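Local coordinates for DUF2235 domain-containing protein (Pseudomonas aeruginosa, PDB 4O5P), which is a type VI secretion phospholipase effector that probably hydrolyses membrane phospholipids, at residues F612-E617 against S693-S698; E617-E622 against Y681-L686; D770-F775 against E784-L789. One frame throughout, in Å; residues are numbered along the deposited sequence.

Interaction 1 of 3, residues F612-E617 against S693-S698; sequences FLINEE and SNKRLS
Leu613 and Ser698 form an antiparallel hydrogen-bonded pair, with Leu613 N to Ser698 O at 2.9 Å and Ser698 N to Leu613 O at 3.0 Å. The pair joins strands 609-614 and 697-702, the two inner strands of a four-stranded antiparallel sheet. By Asn615 and Arg696 the chains have drawn apart. A water bridges the gap: it accepts from Asn615 N and donates to Arg696 O, at 2.7 Å from each.

The side chains of Phe612 and Leu697 make the main apolar contact. Leu697 CD1 sits over the centre of the Phe612 ring, 3.6 Å from the centroid and 6° off the normal, a CH-pi contact. Leu697 CB packs against Phe612 CD1 near the ring margin. The other methyl, Leu697 CD2, turns to Ile614 CG2 at 4.0 Å. Leu697 thus divides its two branches between a ring and a beta-branched chain. Pro779, which opens helix 779-787, touches both Phe612 and Leu697.

Asn615 is the N-cap of helix 616-637. Its CG is anti to the backbone N (chi1 179°), and OD1 accepts from Asp618 N. Arg696 NH2 comes to 2.9 Å from the same Asn615 OD1, with the amide and guanidinium planes 51° apart. Arg696 NE is held by a salt bridge to Asp618.

The chemistry changes along the contact, from direct backbone bonds and a buried CH-pi contact to water and charge at the helix start. The guanidinium would probably polarise the capping carbonyl of Asn615.

Interaction 2 of 3, residues E617-E622 against Y681-L686; sequences EDEAEE and YFRYRL
Glu619 and Glu622, one turn apart on helix 616-637, meet Arg683 and Tyr684 of an irregular loop. The loop leads into strand 687-689.

Glu619 comes first. Its CG is anti to the backbone N (chi1 -168°), and the chain is extended beyond it. OE2 takes two bonds from the side of the Arg683 guanidinium, from NE at 2.9 Å and from NH2 at 3.1 Å. Both bonds use this one oxygen, which lies close to the guanidinium plane. The carboxylate is turned 48° from that plane. NH2 meets OE2 nearly along its C-O axis, while NE comes from the anti side, tilted somewhat out of the carboxylate plane. The other oxygen, OE1, pairs with Arg722, and Arg683 NH1 pairs with Asp680. The salt bridge is therefore one link in a longer chain of charges.

The backbone of Glu619 is also tied to the loop. A water donates to Glu619 O at 2.6 Å and to Phe682 O at 2.8 Å.

Glu622 follows, its CB pointing toward the loop. OE1 accepts from Tyr684 N at 2.9 Å, and the donor stands above the carboxylate plane, 50° out of it. The aliphatic part of Glu622 packs on the tyrosine, with CG 3.6 Å from Tyr684 CD2. Lys695 forms a salt bridge to the same OE1, and Tyr684 OH bonds to Gln625 one turn further on.

The two glutamates do different work. Glu619 holds a side chain by charge, whereas Glu622 holds the loop backbone. The lysine on Glu622 OE1 would probably offset its negative charge and favour the ionised form.

Interaction 3 of 3, residues D770-F775 against E784-L789; sequences DNLRAF and EQIGQL
Leu772 reaches across to Gln785, Ile786 and Leu789 in a small helix-loop-helix packing. Helix 767-772 turns through a short loop into helix 779-787, and the ends of the two helices come together near the protein surface.

Leu772 carries the contact with both methyls. Its CG lies anti to the carbonyl carbon (chi1 -66°), on the side of the backbone N. CD1 meets Leu789 CD1 at 3.5 Å, and the two leucines reach toward each other tip to tip. CD2 packs between the second helix's side chains, 3.9 Å from Ile786 CG1 and 3.8 Å from Gln785 CD. Gln785 CG, anti to the backbone N (chi1 175°), also lies 3.8 Å from Leu772 CD2. The contact is one of van der Waals packing.

Further out, backbone bonds and the sheet surround the contact. Ala774 N bonds to Asn771 O at 3.2 Å as the first helix ends, and Lys782 also binds Asn771 O from the second helix. Ile786 rests on Val699 and Thr702 of strand 697-702, which seats helix 779-787 against the sheet. Past the first helix, Arg773 O accepts a hydrogen bond from Ser698 OG of that same strand. Leu789 CD1 also lies 3.8 Å from Leu772 CD2, and so touches both methyls of that leucine.

Interactions 1 and 2 lie about 9 Å apart, centre to centre, and share helix 616-637. Interaction 1, at the start of that helix, is buried; interaction 2, a turn further along, is partly buried. Polar links join them, among them Lys695, which pairs with Glu622 and bonds to Tyr684 O. Interaction 3 lies at the surface, its centre about 14 Å from that of interaction 1. They meet at Phe775, whose CE1 packs on Leu613, Ile614 and Ser698, and at the bond from Ser698 OG to Arg773 O. Interactions 2 and 3 do not touch. The chemistry follows the setting: strand pairing with apolar packing in the sheet, charged pairs between helix and loop, and mostly leucine packing between the outer helices.

Interaction 1 of 3, residues F612-E617 against S693-S698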
loop_
_atom_site.group_PDB
_atom_site.type_symbol
_atom_site.label_atom_id
_atom_site.label_comp_id
_atom_site.label_asym_id
_atom_site.label_seq_id
_atom_site.Cartn_x
_atom_site.Cartn_y
_atom_site.Cartn_z
ATOM N N PHE A 612 2.832 17.333 0.911
ATOM C CA PHE A 612 3.106 18.151 2.089
ATOM C C PHE A 612 4.568 18.568 2.138
ATOM O O PHE A 612 5.410 17.970 1.474
ATOM C CB PHE A 612 2.894 17.339 3.370
ATOM C CG PHE A 612 1.509 16.831 3.563
ATOM C CD1 PHE A 612 0.490 17.688 3.966
ATOM C CD2 PHE A 612 1.226 15.489 3.371
ATOM C CE1 PHE A 612 -0.790 17.211 4.151
ATOM C CE2 PHE A 612 -0.047 15.007 3.564
ATOM C CZ PHE A 612 -1.058 15.872 3.960
ATOM N N LEU A 613 4.847 19.558 2.989
ATOM C CA LEU A 613 6.190 19.886 3.470
ATOM C C LEU A 613 6.234 19.642 4.982
ATOM O O LEU A 613 5.236 19.855 5.669
ATOM C CB LEU A 613 6.504 21.360 3.218
ATOM C CG LEU A 613 6.940 21.772 1.818
ATOM C CD1 LEU A 613 7.247 23.262 1.770
ATOM C CD2 LEU A 613 8.138 20.957 1.422
ATOM N N ILE A 614 7.373 19.199 5.507
ATOM C CA ILE A 614 7.503 19.019 6.956
ATOM C C ILE A 614 8.162 20.255 7.598
ATOM O O ILE A 614 8.736 21.104 6.903
ATOM C CB ILE A 614 8.314 17.767 7.308
ATOM C CG1 ILE A 614 9.749 17.897 6.787
ATOM C CG2 ILE A 614 7.640 16.496 6.745
ATOM C CD1 ILE A 614 10.587 16.675 7.048
ATOM N N ASN A 615 8.085 20.345 8.920
ATOM C CA ASN A 615 8.529 21.533 9.641
ATOM C C ASN A 615 10.015 21.462 9.980
ATOM O O ASN A 615 10.482 20.428 10.439
ATOM C CB ASN A 615 7.708 21.682 10.929
ATOM C CG ASN A 615 8.122 22.881 11.753
ATOM O OD1 ASN A 615 8.841 22.752 12.748
ATOM N ND2 ASN A 615 7.671 24.059 11.342
ATOM N N GLU A 616 10.746 22.563 9.793
ATOM C CA GLU A 616 12.206 22.553 9.973
ATOM C C GLU A 616 12.621 22.298 11.417
ATOM O O GLU A 616 13.509 21.478 11.685
ATOM C CB GLU A 616 12.835 23.860 9.480
ATOM C CG GLU A 616 12.504 24.218 8.032
ATOM C CD GLU A 616 11.367 25.224 7.930
ATOM O OE1 GLU A 616 10.229 24.883 8.330
ATOM O OE2 GLU A 616 11.621 26.360 7.457
ATOM N N GLU A 617 11.977 23.009 12.334
ATOM C CA GLU A 617 12.184 22.815 13.766
ATOM C C GLU A 617 11.932 21.362 14.181
ATOM O O GLU A 617 12.781 20.741 14.838
ATOM C CB GLU A 617 11.285 23.778 14.570
ATOM C CG GLU A 617 11.789 25.247 14.626
ATOM C CD GLU A 617 11.762 25.959 13.272
ATOM O OE1 GLU A 617 10.715 25.917 12.583
ATOM O OE2 GLU A 617 12.787 26.568 12.888
ATOM N N SER A 693 -2.177 13.358 12.209
ATOM C CA SER A 693 -0.880 12.795 11.866
ATOM C C SER A 693 0.061 12.892 13.070
ATOM O O SER A 693 -0.191 13.669 14.005
ATOM C CB SER A 693 -0.282 13.519 10.639
ATOM O OG SER A 693 -0.312 14.927 10.824
ATOM N N ASN A 694 1.143 12.113 13.060
ATOM C CA ASN A 694 2.099 12.153 14.172
ATOM C C ASN A 694 3.074 13.317 14.117
ATOM O O ASN A 694 3.740 13.618 15.104
ATOM C CB ASN A 694 2.872 10.827 14.307
ATOM C CG ASN A 694 3.746 10.517 13.085
ATOM O OD1 ASN A 694 3.513 11.021 11.976
ATOM N ND2 ASN A 694 4.752 9.668 13.284
ATOM N N LYS A 695 3.191 13.949 12.958
ATOM C CA LYS A 695 4.044 15.118 12.846
ATOM C C LYS A 695 3.288 16.238 12.147
ATOM O O LYS A 695 2.265 16.004 11.480
ATOM C CB LYS A 695 5.332 14.781 12.097
ATOM C CG LYS A 695 5.108 14.395 10.648
ATOM C CD LYS A 695 6.434 14.080 9.949
ATOM C CE LYS A 695 7.102 12.837 10.527
ATOM N NZ LYS A 695 8.475 12.675 9.964
ATOM N N ARG A 696 3.786 17.455 12.314
ATOM C CA ARG A 696 3.169 18.621 11.718
ATOM C C ARG A 696 3.436 18.637 10.224
ATOM O O ARG A 696 4.543 18.311 9.770
ATOM C CB ARG A 696 3.698 19.904 12.374
ATOM C CG ARG A 696 3.399 19.993 13.877
ATOM C CD ARG A 696 3.543 21.421 14.382
ATOM N NE ARG A 696 4.944 21.804 14.487
ATOM C CZ ARG A 696 5.384 23.054 14.572
ATOM N NH1 ARG A 696 4.536 24.078 14.548
ATOM N NH2 ARG A 696 6.683 23.274 14.666
ATOM N N LEU A 697 2.412 19.002 9.460
ATOM C CA LEU A 697 2.518 19.049 8.017
ATOM C C LEU A 697 1.913 20.333 7.495
ATOM O O LEU A 697 1.008 20.902 8.116
ATOM C CB LEU A 697 1.787 17.869 7.383
ATOM C CG LEU A 697 2.229 16.450 7.719
ATOM C CD1 LEU A 697 1.266 15.474 7.056
ATOM C CD2 LEU A 697 3.642 16.220 7.219
ATOM N N SER A 698 2.427 20.780 6.351
ATOM C CA SER A 698 1.900 21.945 5.657
ATOM C C SER A 698 1.480 21.471 4.284
ATOM O O SER A 698 2.258 20.794 3.609
ATOM C CB SER A 698 2.987 23.008 5.521
ATOM O OG SER A 698 2.596 24.044 4.643
HETATM O O HOH W 1 7.155 18.376 10.574
#

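Interaction 2 of 3, residues E617-E622 against Y681-L686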
loop_
_atom_site.group_PDB
_atom_site.type_symbol
_atom_site.label_atom_id
_atom_site.label_comp_id
_atom_site.label_asym_id
_atom_site.label_seq_id
_atom_site.Cartn_x
_atom_site.Cartn_y
_atom_site.Cartn_z
ATOM N N GLU A 617 11.977 23.009 12.334
ATOM C CA GLU A 617 12.184 22.815 13.766
ATOM C C GLU A 617 11.932 21.362 14.181
ATOM O O GLU A 617 12.781 20.741 14.838
ATOM C CB GLU A 617 11.285 23.778 14.570
ATOM C CG GLU A 617 11.789 25.247 14.626
ATOM C CD GLU A 617 11.762 25.959 13.272
ATOM O OE1 GLU A 617 10.715 25.917 12.583
ATOM O OE2 GLU A 617 12.787 26.568 12.888
ATOM N N ASP A 618 10.772 20.819 13.799
ATOM C CA ASP A 618 10.421 19.432 14.144
ATOM C C ASP A 618 11.397 18.417 13.543
ATOM O O ASP A 618 11.687 17.396 14.154
ATOM C CB ASP A 618 9.000 19.079 13.684
ATOM C CG ASP A 618 7.928 19.976 14.299
ATOM O OD1 ASP A 618 8.229 20.780 15.212
ATOM O OD2 ASP A 618 6.761 19.866 13.868
ATOM N N GLU A 619 11.868 18.696 12.330
ATOM C CA GLU A 619 12.829 17.844 11.644
ATOM C C GLU A 619 14.152 17.817 12.423
ATOM O O GLU A 619 14.795 16.754 12.583
ATOM C CB GLU A 619 13.062 18.400 10.222
ATOM C CG GLU A 619 13.810 17.460 9.308
ATOM C CD GLU A 619 13.909 17.964 7.883
ATOM O OE1 GLU A 619 13.601 19.153 7.643
ATOM O OE2 GLU A 619 14.324 17.176 7.009
ATOM N N ALA A 620 14.555 18.995 12.900
ATOM C CA ALA A 620 15.756 19.109 13.735
ATOM C C ALA A 620 15.571 18.296 15.016
ATOM O O ALA A 620 16.442 17.515 15.403
ATOM C CB ALA A 620 16.067 20.589 14.065
ATOM N N GLU A 621 14.425 18.446 15.667
ATOM C CA GLU A 621 14.256 17.724 16.921
ATOM C C GLU A 621 14.162 16.214 16.703
ATOM O O GLU A 621 14.677 15.448 17.514
ATOM C CB GLU A 621 13.093 18.277 17.753
ATOM C CG GLU A 621 12.347 17.249 18.620
ATOM C CD GLU A 621 13.171 16.613 19.740
ATOM O OE1 GLU A 621 14.376 16.923 19.902
ATOM O OE2 GLU A 621 12.595 15.774 20.479
ATOM N N GLU A 622 13.553 15.787 15.595
ATOM C CA GLU A 622 13.473 14.366 15.304
ATOM C C GLU A 622 14.883 13.822 15.133
ATOM O O GLU A 622 15.217 12.764 15.681
ATOM C CB GLU A 622 12.619 14.079 14.039
ATOM C CG GLU A 622 11.096 14.250 14.247
ATOM C CD GLU A 622 10.249 13.719 13.079
ATOM O OE1 GLU A 622 10.799 13.141 12.113
ATOM O OE2 GLU A 622 9.009 13.868 13.129
ATOM N N TYR A 681 16.738 8.095 7.361
ATOM C CA TYR A 681 17.221 7.371 8.537
ATOM C C TYR A 681 17.052 8.212 9.792
ATOM O O TYR A 681 16.929 7.686 10.902
ATOM C CB TYR A 681 18.706 7.021 8.381
ATOM C CG TYR A 681 19.021 5.849 7.465
ATOM C CD1 TYR A 681 18.291 4.676 7.520
ATOM C CD2 TYR A 681 20.073 5.922 6.559
ATOM C CE1 TYR A 681 18.599 3.597 6.692
ATOM C CE2 TYR A 681 20.388 4.857 5.731
ATOM C CZ TYR A 681 19.650 3.702 5.804
ATOM O OH TYR A 681 19.964 2.642 4.973
ATOM N N PHE A 682 17.082 9.528 9.625
ATOM C CA PHE A 682 17.021 10.397 10.777
ATOM C C PHE A 682 15.750 11.219 10.840
ATOM O O PHE A 682 15.734 12.300 11.417
ATOM C CB PHE A 682 18.289 11.243 10.874
ATOM C CG PHE A 682 19.457 10.470 11.399
ATOM C CD1 PHE A 682 20.284 9.765 10.539
ATOM C CD2 PHE A 682 19.680 10.387 12.777
ATOM C CE1 PHE A 682 21.347 9.022 11.033
ATOM C CE2 PHE A 682 20.737 9.649 13.288
ATOM C CZ PHE A 682 21.585 8.959 12.413
ATOM N N ARG A 683 14.680 10.669 10.277
ATOM C CA ARG A 683 13.329 11.191 10.474
ATOM C C ARG A 683 12.411 10.056 10.930
ATOM O O ARG A 683 12.610 8.886 10.552
ATOM C CB ARG A 683 12.772 11.750 9.171
ATOM C CG ARG A 683 13.427 13.038 8.707
ATOM C CD ARG A 683 12.948 13.420 7.309
ATOM N NE ARG A 683 13.904 14.330 6.711
ATOM C CZ ARG A 683 14.812 13.981 5.811
ATOM N NH1 ARG A 683 14.861 12.738 5.350
ATOM N NH2 ARG A 683 15.656 14.895 5.351
ATOM N N TYR A 684 11.406 10.381 11.728
ATOM C CA TYR A 684 10.406 9.371 12.040
ATOM C C TYR A 684 9.489 9.207 10.844
ATOM O O TYR A 684 9.298 10.147 10.053
ATOM C CB TYR A 684 9.613 9.728 13.297
ATOM C CG TYR A 684 10.468 9.726 14.540
ATOM C CD1 TYR A 684 11.132 8.584 14.955
ATOM C CD2 TYR A 684 10.603 10.875 15.299
ATOM C CE1 TYR A 684 11.918 8.600 16.096
ATOM C CE2 TYR A 684 11.374 10.897 16.409
ATOM C CZ TYR A 684 12.025 9.769 16.809
ATOM O OH TYR A 684 12.783 9.848 17.946
ATOM N N ARG A 685 8.956 8.003 10.686
ATOM C CA ARG A 685 8.049 7.713 9.586
ATOM C C ARG A 685 6.776 8.531 9.780
ATOM O O ARG A 685 6.323 8.721 10.915
ATOM C CB ARG A 685 7.719 6.222 9.584
ATOM C CG ARG A 685 6.726 5.782 8.521
ATOM C CD ARG A 685 6.371 4.308 8.687
ATOM N NE ARG A 685 5.726 3.804 7.482
ATOM C CZ ARG A 685 5.145 2.615 7.375
ATOM N NH1 ARG A 685 5.116 1.779 8.415
ATOM N NH2 ARG A 685 4.580 2.278 6.227
ATOM N N LEU A 686 6.202 9.038 8.696
ATOM C CA LEU A 686 4.939 9.767 8.836
ATOM C C LEU A 686 3.810 8.764 9.015
ATOM O O LEU A 686 3.760 7.747 8.305
ATOM C CB LEU A 686 4.673 10.664 7.623
ATOM C CG LEU A 686 3.264 11.259 7.481
ATOM C CD1 LEU A 686 2.923 12.187 8.667
ATOM C CD2 LEU A 686 3.189 12.022 6.176
HETATM O O HOH W 2 14.179 14.574 11.230
#

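Interaction 3 of 3, residues D770-F775 against E784-L789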
loop_
_atom_site.group_PDB
_atom_site.type_symbol
_atom_site.label_atom_id
_atom_site.label_comp_id
_atom_site.label_asym_id
_atom_site.label_seq_id
_atom_site.Cartn_x
_atom_site.Cartn_y
_atom_site.Cartn_z
ATOM N N ASP A 770 -1.876 31.849 4.399
ATOM C CA ASP A 770 -0.988 31.391 5.465
ATOM C C ASP A 770 -1.707 30.399 6.387
ATOM O O ASP A 770 -1.092 29.464 6.918
ATOM C CB ASP A 770 -0.476 32.562 6.303
ATOM C CG ASP A 770 0.472 33.470 5.539
ATOM O OD1 ASP A 770 0.836 33.163 4.379
ATOM O OD2 ASP A 770 0.868 34.500 6.125
ATOM N N ASN A 771 -3.007 30.607 6.600
ATOM C CA ASN A 771 -3.747 29.697 7.466
ATOM C C ASN A 771 -3.913 28.350 6.794
ATOM O O ASN A 771 -3.794 27.303 7.441
ATOM C CB ASN A 771 -5.112 30.260 7.854
ATOM C CG ASN A 771 -5.988 29.222 8.526
ATOM O OD1 ASN A 771 -6.983 28.764 7.954
ATOM N ND2 ASN A 771 -5.600 28.811 9.733
ATOM N N LEU A 772 -4.185 28.372 5.492
ATOM C CA LEU A 772 -4.339 27.119 4.759
ATOM C C LEU A 772 -3.044 26.313 4.780
ATOM O O LEU A 772 -3.079 25.085 4.834
ATOM C CB LEU A 772 -4.768 27.388 3.321
ATOM C CG LEU A 772 -6.161 28.000 3.158
ATOM C CD1 LEU A 772 -6.390 28.364 1.699
ATOM C CD2 LEU A 772 -7.245 27.046 3.656
ATOM N N ARG A 773 -1.911 27.021 4.762
ATOM C CA ARG A 773 -0.580 26.411 4.723
ATOM C C ARG A 773 -0.005 26.070 6.100
ATOM O O ARG A 773 1.119 25.561 6.197
ATOM C CB ARG A 773 0.407 27.345 4.008
ATOM C CG ARG A 773 0.210 27.462 2.500
ATOM C CD ARG A 773 1.553 27.471 1.778
ATOM N NE ARG A 773 2.229 28.747 1.913
ATOM C CZ ARG A 773 3.500 28.890 2.276
ATOM N NH1 ARG A 773 4.262 27.832 2.532
ATOM N NH2 ARG A 773 4.013 30.103 2.369
ATOM N N ALA A 774 -0.754 26.375 7.155
ATOM C CA ALA A 774 -0.250 26.241 8.522
ATOM C C ALA A 774 0.203 24.819 8.817
ATOM O O ALA A 774 -0.454 23.858 8.420
ATOM C CB ALA A 774 -1.313 26.671 9.535
ATOM N N PHE A 775 1.319 24.694 9.524
ATOM C CA PHE A 775 1.771 23.391 9.997
ATOM C C PHE A 775 0.848 22.886 11.106
ATOM O O PHE A 775 0.775 23.490 12.179
ATOM C CB PHE A 775 3.206 23.490 10.529
ATOM C CG PHE A 775 4.251 23.574 9.453
ATOM C CD1 PHE A 775 4.573 22.456 8.686
ATOM C CD2 PHE A 775 4.931 24.756 9.231
ATOM C CE1 PHE A 775 5.539 22.539 7.702
ATOM C CE2 PHE A 775 5.899 24.845 8.249
ATOM C CZ PHE A 775 6.206 23.738 7.487
ATOM N N GLU A 784 -9.308 18.946 3.515
ATOM C CA GLU A 784 -10.752 19.156 3.299
ATOM C C GLU A 784 -11.054 20.637 3.074
ATOM O O GLU A 784 -11.744 21.000 2.117
ATOM C CB GLU A 784 -11.560 18.636 4.493
ATOM C CG GLU A 784 -13.009 18.238 4.181
ATOM C CD GLU A 784 -13.936 19.425 3.970
ATOM O OE1 GLU A 784 -15.054 19.228 3.423
ATOM O OE2 GLU A 784 -13.558 20.556 4.359
ATOM N N GLN A 785 -10.532 21.487 3.954
ATOM C CA GLN A 785 -10.800 22.923 3.890
ATOM C C GLN A 785 -10.348 23.534 2.566
ATOM O O GLN A 785 -11.039 24.387 1.977
ATOM C CB GLN A 785 -10.127 23.640 5.067
ATOM C CG GLN A 785 -10.262 25.164 5.018
ATOM C CD GLN A 785 -9.696 25.850 6.238
ATOM O OE1 GLN A 785 -9.086 25.210 7.109
ATOM N NE2 GLN A 785 -9.894 27.159 6.318
ATOM N N ILE A 786 -9.193 23.090 2.082
ATOM C CA ILE A 786 -8.678 23.621 0.831
ATOM C C ILE A 786 -9.552 23.130 -0.312
ATOM O O ILE A 786 -9.898 23.900 -1.212
ATOM C CB ILE A 786 -7.218 23.211 0.614
ATOM C CG1 ILE A 786 -6.340 23.832 1.696
ATOM C CG2 ILE A 786 -6.734 23.629 -0.762
ATOM C CD1 ILE A 786 -4.953 23.235 1.751
ATOM N N GLY A 787 -9.925 21.851 -0.271
ATOM C CA GLY A 787 -10.744 21.274 -1.323
ATOM C C GLY A 787 -12.091 21.962 -1.461
ATOM O O GLY A 787 -12.706 21.921 -2.525
ATOM N N GLN A 788 -12.538 22.614 -0.389
ATOM C CA GLN A 788 -13.823 23.323 -0.383
ATOM C C GLN A 788 -13.720 24.717 -1.003
ATOM O O GLN A 788 -14.736 25.346 -1.324
ATOM C CB GLN A 788 -14.367 23.433 1.045
ATOM C CG GLN A 788 -14.861 22.115 1.630
ATOM C CD GLN A 788 -16.012 21.536 0.836
ATOM O OE1 GLN A 788 -15.847 20.565 0.092
ATOM N NE2 GLN A 788 -17.188 22.136 0.981
ATOM N N LEU A 789 -12.493 25.198 -1.166
ATOM C CA LEU A 789 -12.283 26.538 -1.678
ATOM C C LEU A 789 -12.260 26.542 -3.194
ATOM O O LEU A 789 -11.965 25.513 -3.824
ATOM C CB LEU A 789 -10.998 27.140 -1.107
ATOM C CG LEU A 789 -11.154 27.563 0.352
ATOM C CD1 LEU A 789 -9.803 27.913 0.974
ATOM C CD2 LEU A 789 -12.126 28.741 0.454
#